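Local coordinates for GH86A beta-porphyranase (Bacteroides plebeius, PDB 4AW7), which hydrolyses the red-algal polysaccharide porphyran at the linkage between beta-D-galactose and alpha-L-galactose-6-sulfate, releasing mostly disaccharides, at residues Gln112-Gly117 / Glu165-Phe170; Met509-Pro514 / Ile569-Gly574. All coordinates share one frame; numbering follows the deposited sequence.

Interaction 1 (Gln112-Gly117 / Glu165-Phe170); sequences QHIQGG and ELMVDF
Ile-114 reaches from its loop to helix 160-179, and most of the contact hangs on its longer branch. From CB, which points at the helix, CG1 runs anti to the backbone N (chi1 -169°) and comes 4.2 Å from CD1 of the Phe-170 ring. With the next torsion also extended, CD1 is carried to the helix surface. There the methyl lies over one face of the Phe-170 ring in a CH-pi contact, 4.2 Å from the centroid and 28° off the normal. Next to it, Ile-114 CD1 touches Met-167 CG at 3.9 Å, and Leu-166 CG is a looser neighbour, so the methyl sits among three residues of adjoining helical turns. Isoleucine suits this place, its longer branch being a slim arm that ends in one methyl. Helix 160-179 follows strand 136-142 and precedes strand 189-195, two parallel neighbours in the catalytic beta/alpha barrel, so it is the crossover helix between them; the loop of Ile-114 leads from strand 104-106 to helix 120-132. Leu-166 turns its CD2 methyl to the loop backbone, 3.7 Å from Gln-115 O. Phe-170 also brings CE1 within 3.9 Å of His-113 O, while its ring meets Tyr-75 beyond the segments. With the ring of Phe-170 cut back to an alanine, the Ile-114 methyl is likely to lose its aromatic face and a gap to open beside Tyr-75. His-113 turns its imidazole from the helix, and its ND1 is hydrogen-bonded to the carbonyl of His-108, a substrate-binding residue.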
loop_
_atom_site.group_PDB
_atom_site.type_symbol
_atom_site.label_atom_id
_atom_site.label_comp_id
_atom_site.label_asym_id
_atom_site.label_seq_id
_atom_site.Cartn_x
_atom_site.Cartn_y
_atom_site.Cartn_z
ATOM N N GLN A 112 -7.957 0.103 -27.932
ATOM C CA GLN A 112 -9.404 -0.112 -27.947
ATOM C C GLN A 112 -10.150 0.742 -26.957
ATOM O O GLN A 112 -11.362 0.925 -27.072
ATOM C CB GLN A 112 -9.720 -1.601 -27.686
ATOM C CG GLN A 112 -9.302 -2.561 -28.826
ATOM C CD GLN A 112 -7.847 -2.969 -28.848
ATOM O OE1 GLN A 112 -7.133 -2.807 -27.876
ATOM N NE2 GLN A 112 -7.396 -3.497 -29.978
ATOM N N HIS A 113 -9.411 1.283 -25.977
ATOM C CA HIS A 113 -9.973 2.038 -24.887
ATOM C C HIS A 113 -9.667 3.512 -24.912
ATOM O O HIS A 113 -10.490 4.317 -24.534
ATOM C CB HIS A 113 -9.542 1.427 -23.546
ATOM C CG HIS A 113 -9.907 -0.015 -23.404
ATOM N ND1 HIS A 113 -9.258 -0.862 -22.531
ATOM C CD2 HIS A 113 -10.855 -0.764 -24.026
ATOM C CE1 HIS A 113 -9.799 -2.069 -22.629
ATOM N NE2 HIS A 113 -10.753 -2.041 -23.544
ATOM N N ILE A 114 -8.423 3.864 -25.253
ATOM C CA ILE A 114 -8.006 5.248 -25.370
ATOM C C ILE A 114 -7.142 5.355 -26.641
ATOM O O ILE A 114 -6.476 4.399 -27.007
ATOM C CB ILE A 114 -7.269 5.773 -24.127
ATOM C CG1 ILE A 114 -7.086 7.298 -24.171
ATOM C CG2 ILE A 114 -5.933 5.033 -23.911
ATOM C CD1 ILE A 114 -6.533 7.910 -22.885
ATOM N N GLN A 115 -7.233 6.482 -27.343
ATOM C CA GLN A 115 -6.480 6.676 -28.583
ATOM C C GLN A 115 -6.426 8.155 -28.858
ATOM O O GLN A 115 -7.253 8.927 -28.396
ATOM C CB GLN A 115 -7.159 5.910 -29.740
ATOM C CG GLN A 115 -6.510 6.008 -31.124
ATOM C CD GLN A 115 -5.080 5.542 -31.140
ATOM O OE1 GLN A 115 -4.203 6.212 -30.587
ATOM N NE2 GLN A 115 -4.818 4.404 -31.801
ATOM N N GLY A 116 -5.426 8.570 -29.630
ATOM C CA GLY A 116 -5.388 9.952 -30.091
ATOM C C GLY A 116 -6.700 10.326 -30.759
ATOM O O GLY A 116 -7.301 9.523 -31.465
ATOM N N GLY A 117 -7.124 11.545 -30.493
ATOM C CA GLY A 117 -8.324 12.080 -31.123
ATOM C C GLY A 117 -9.602 11.786 -30.384
ATOM O O GLY A 117 -10.660 12.288 -30.741
ATOM N N GLU A 165 -0.502 13.335 -21.021
ATOM C CA GLU A 165 -1.462 14.382 -20.737
ATOM C C GLU A 165 -2.894 13.986 -21.138
ATOM O O GLU A 165 -3.856 14.251 -20.414
ATOM C CB GLU A 165 -1.048 15.710 -21.392
ATOM C CG GLU A 165 0.188 16.314 -20.767
ATOM C CD GLU A 165 0.786 17.469 -21.518
ATOM O OE1 GLU A 165 0.293 17.779 -22.620
ATOM O OE2 GLU A 165 1.763 18.046 -21.017
ATOM N N LEU A 166 -3.054 13.341 -22.289
ATOM C CA LEU A 166 -4.362 12.835 -22.726
ATOM C C LEU A 166 -4.890 11.785 -21.722
ATOM O O LEU A 166 -6.081 11.811 -21.362
ATOM C CB LEU A 166 -4.254 12.244 -24.141
ATOM C CG LEU A 166 -5.543 11.637 -24.733
ATOM C CD1 LEU A 166 -6.643 12.730 -24.807
ATOM C CD2 LEU A 166 -5.258 11.042 -26.081
ATOM N N MET A 167 -4.031 10.901 -21.251
ATOM C CA MET A 167 -4.440 9.878 -20.267
ATOM C C MET A 167 -4.904 10.547 -18.973
ATOM O O MET A 167 -5.894 10.114 -18.366
ATOM C CB MET A 167 -3.259 8.954 -20.038
ATOM C CG MET A 167 -2.991 8.019 -21.179
ATOM S SD MET A 167 -1.344 7.247 -21.054
ATOM C CE MET A 167 -1.552 5.836 -22.161
ATOM N N VAL A 168 -4.211 11.584 -18.554
ATOM C CA VAL A 168 -4.611 12.316 -17.366
ATOM C C VAL A 168 -5.944 13.032 -17.589
ATOM O O VAL A 168 -6.800 13.049 -16.706
ATOM C CB VAL A 168 -3.510 13.260 -16.877
ATOM C CG1 VAL A 168 -3.962 14.106 -15.685
ATOM C CG2 VAL A 168 -2.244 12.447 -16.497
ATOM N N ASP A 169 -6.149 13.620 -18.783
ATOM C CA ASP A 169 -7.406 14.280 -19.096
ATOM C C ASP A 169 -8.580 13.286 -19.104
ATOM O O ASP A 169 -9.695 13.634 -18.723
ATOM C CB ASP A 169 -7.288 14.996 -20.443
ATOM C CG ASP A 169 -6.446 16.236 -20.390
ATOM O OD1 ASP A 169 -6.173 16.782 -19.297
ATOM O OD2 ASP A 169 -6.055 16.708 -21.505
ATOM N N PHE A 170 -8.320 12.068 -19.553
ATOM C CA PHE A 170 -9.295 10.967 -19.546
ATOM C C PHE A 170 -9.693 10.692 -18.093
ATOM O O PHE A 170 -10.890 10.696 -17.755
ATOM C CB PHE A 170 -8.629 9.779 -20.241
ATOM C CG PHE A 170 -9.468 8.545 -20.467
ATOM C CD1 PHE A 170 -10.203 8.381 -21.615
ATOM C CD2 PHE A 170 -9.394 7.476 -19.583
ATOM C CE1 PHE A 170 -10.873 7.209 -21.871
ATOM C CE2 PHE A 170 -10.030 6.303 -19.834
ATOM C CZ PHE A 170 -10.804 6.164 -20.975
#

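Interaction 2 (Met509-Pro514 / Ile569-Gly574); sequences MSIGRP and ITFSDG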
loop_
_atom_site.group_PDB
_atom_site.type_symbol
_atom_site.label_atom_id
_atom_site.label_comp_id
_atom_site.label_asym_id
_atom_site.label_seq_id
_atom_site.Cartn_x
_atom_site.Cartn_y
_atom_site.Cartn_z
ATOM N N MET A 509 11.645 11.718 7.542
ATOM C CA MET A 509 12.466 12.529 6.651
ATOM C C MET A 509 12.731 11.736 5.381
ATOM O O MET A 509 13.466 10.740 5.443
ATOM C CB MET A 509 13.783 12.847 7.364
ATOM C CG MET A 509 14.806 13.535 6.519
ATOM S SD MET A 509 16.382 13.876 7.293
ATOM C CE MET A 509 17.004 12.214 7.496
ATOM N N SER A 510 12.151 12.172 4.270
ATOM C CA SER A 510 12.360 11.487 2.995
ATOM C C SER A 510 13.328 12.273 2.137
ATOM O O SER A 510 13.140 13.489 1.955
ATOM C CB SER A 510 11.040 11.213 2.272
ATOM O OG SER A 510 10.182 10.316 2.985
ATOM N N ILE A 511 14.305 11.525 1.610
ATOM C CA ILE A 511 15.360 12.118 0.786
ATOM C C ILE A 511 15.578 11.264 -0.448
ATOM O O ILE A 511 15.466 10.042 -0.422
ATOM C CB ILE A 511 16.684 12.321 1.561
ATOM C CG1 ILE A 511 17.222 11.007 2.087
ATOM C CG2 ILE A 511 16.484 13.342 2.695
ATOM C CD1 ILE A 511 18.636 11.113 2.761
ATOM N N GLY A 512 15.906 11.947 -1.549
ATOM C CA GLY A 512 16.405 11.319 -2.778
ATOM C C GLY A 512 17.767 11.938 -3.043
ATOM O O GLY A 512 17.866 13.136 -3.308
ATOM N N ARG A 513 18.809 11.115 -2.963
ATOM C CA ARG A 513 20.180 11.621 -3.157
ATOM C C ARG A 513 21.002 10.506 -3.785
ATOM O O ARG A 513 20.715 9.329 -3.623
ATOM C CB ARG A 513 20.845 11.999 -1.814
ATOM C CG ARG A 513 20.029 12.875 -0.866
ATOM C CD ARG A 513 20.868 13.425 0.218
ATOM N NE ARG A 513 21.677 14.545 -0.295
ATOM C CZ ARG A 513 22.735 15.090 0.319
ATOM N NH1 ARG A 513 23.226 14.555 1.409
ATOM N NH2 ARG A 513 23.348 16.123 -0.247
ATOM N N PRO A 514 22.099 10.874 -4.480
ATOM C CA PRO A 514 23.066 9.843 -4.851
ATOM C C PRO A 514 23.394 8.926 -3.677
ATOM O O PRO A 514 23.489 9.436 -2.547
ATOM C CB PRO A 514 24.296 10.656 -5.274
ATOM C CG PRO A 514 23.702 11.922 -5.809
ATOM C CD PRO A 514 22.569 12.230 -4.798
ATOM N N ILE A 569 17.039 21.312 8.985
ATOM C CA ILE A 569 18.009 20.249 8.745
ATOM C C ILE A 569 19.142 20.774 7.840
ATOM O O ILE A 569 18.892 21.577 6.950
ATOM C CB ILE A 569 17.378 18.932 8.219
ATOM C CG1 ILE A 569 16.883 19.082 6.805
ATOM C CG2 ILE A 569 16.251 18.467 9.116
ATOM C CD1 ILE A 569 16.368 17.733 6.235
ATOM N N THR A 570 20.346 20.293 8.102
ATOM C CA THR A 570 21.511 20.727 7.329
ATOM C C THR A 570 22.362 19.518 6.969
ATOM O O THR A 570 22.807 18.773 7.827
ATOM C CB THR A 570 22.337 21.819 8.071
ATOM O OG1 THR A 570 21.462 22.862 8.511
ATOM C CG2 THR A 570 23.393 22.398 7.096
ATOM N N PHE A 571 22.605 19.352 5.664
ATOM C CA PHE A 571 23.512 18.343 5.155
ATOM C C PHE A 571 24.869 19.002 4.908
ATOM O O PHE A 571 24.922 20.152 4.470
ATOM C CB PHE A 571 22.990 17.743 3.838
ATOM C CG PHE A 571 21.663 17.035 3.971
ATOM C CD1 PHE A 571 20.472 17.743 3.994
ATOM C CD2 PHE A 571 21.637 15.666 4.127
ATOM C CE1 PHE A 571 19.246 17.093 4.132
ATOM C CE2 PHE A 571 20.375 14.990 4.260
ATOM C CZ PHE A 571 19.236 15.719 4.271
ATOM N N SER A 572 25.907 18.220 5.085
ATOM C CA SER A 572 27.276 18.736 4.888
ATOM C C SER A 572 27.694 18.775 3.419
ATOM O O SER A 572 28.713 19.431 3.066
ATOM C CB SER A 572 28.218 17.878 5.689
ATOM O OG SER A 572 28.229 16.545 5.271
ATOM N N ASP A 573 26.932 18.081 2.574
ATOM C CA ASP A 573 27.215 17.971 1.145
ATOM C C ASP A 573 26.031 18.406 0.308
ATOM O O ASP A 573 24.904 18.502 0.802
ATOM C CB ASP A 573 27.697 16.551 0.820
ATOM C CG ASP A 573 26.713 15.453 1.234
ATOM O OD1 ASP A 573 25.710 15.750 1.889
ATOM O OD2 ASP A 573 27.002 14.257 0.957
ATOM N N GLY A 574 26.272 18.653 -0.967
ATOM C CA GLY A 574 25.266 19.122 -1.896
ATOM C C GLY A 574 24.706 18.011 -2.768
ATOM O O GLY A 574 25.359 16.984 -2.974
#
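The guanidinium of Arg-513 has the ring of Phe-571 over one face and Asp-573 and the start of Gly-574 at its edge. Guanidinium and ring planes are 57° apart, so this is no flat stack: NH1 comes obliquely to the ring and approaches CD2 of Phe-571 at 3.3 Å. At the edge, NH1 gives a hydrogen bond of 2.8 Å to Asp-573 OD1, part of a salt bridge. The oxygen lies close to the guanidinium plane, but the carboxylate is turned nearly perpendicular to it (84°), and NH1 meets OD1 from above the carboxylate plane. NH2 bonds to the backbone O of Asp-573 at 3.0 Å, standing well above that carbonyl plane, and adds a weak bond to OD1. One arginine thus holds both the side chain and the main chain of Asp-573, which suits a residue with several N-H groups at the end of a long arm. A bend at chi3 (77°) turns the guanidinium toward these acceptors. Ser-518 joins the network, its O accepting from NH1 and its N donating to Asp-573 OD2, while NH2 also reaches Gly-575 O; the buried charge is therefore met on several sides.

Away from the charges the contact becomes apolar. Ile-511 CG2 touches Phe-571 CZ at 4.0 Å, and Met-509 SD lies 4.0 Å from Ile-569 CD1. Met-509, Ile-511 and Arg-513, alternate residues of strand 503-514, point toward the other sheet, as in a beta-sandwich, where two sheets pack face to face. Strand 503-514 lies between 577-589 and 546-555 in one sheet, strand 563-570 between 491-498 and 522-525 in the other; Ser-510, on the reverse side, packs against helix 245-262.

The two contacts are separate, their nearest atoms about 23 Å apart, and they share no helix or strand. Interaction 1 joins a loop to a helix around the parallel-stranded catalytic barrel and is partly buried, with one side chain of its loop, that of His-113, about 8 Å from a bound galactose. Interaction 2 is a buried contact between two sheets of the C-terminal region, away from the annotated sites. Their chemistry follows: 112-117 and 165-170 meet through apolar groups and backbone carbonyls, with the His-113 and Gln-115 side chains bonded to residues outside the two segments, whereas 509-514 and 569-574 combine inward-facing apolar residues with an ion pair where the second strand gives way to loop.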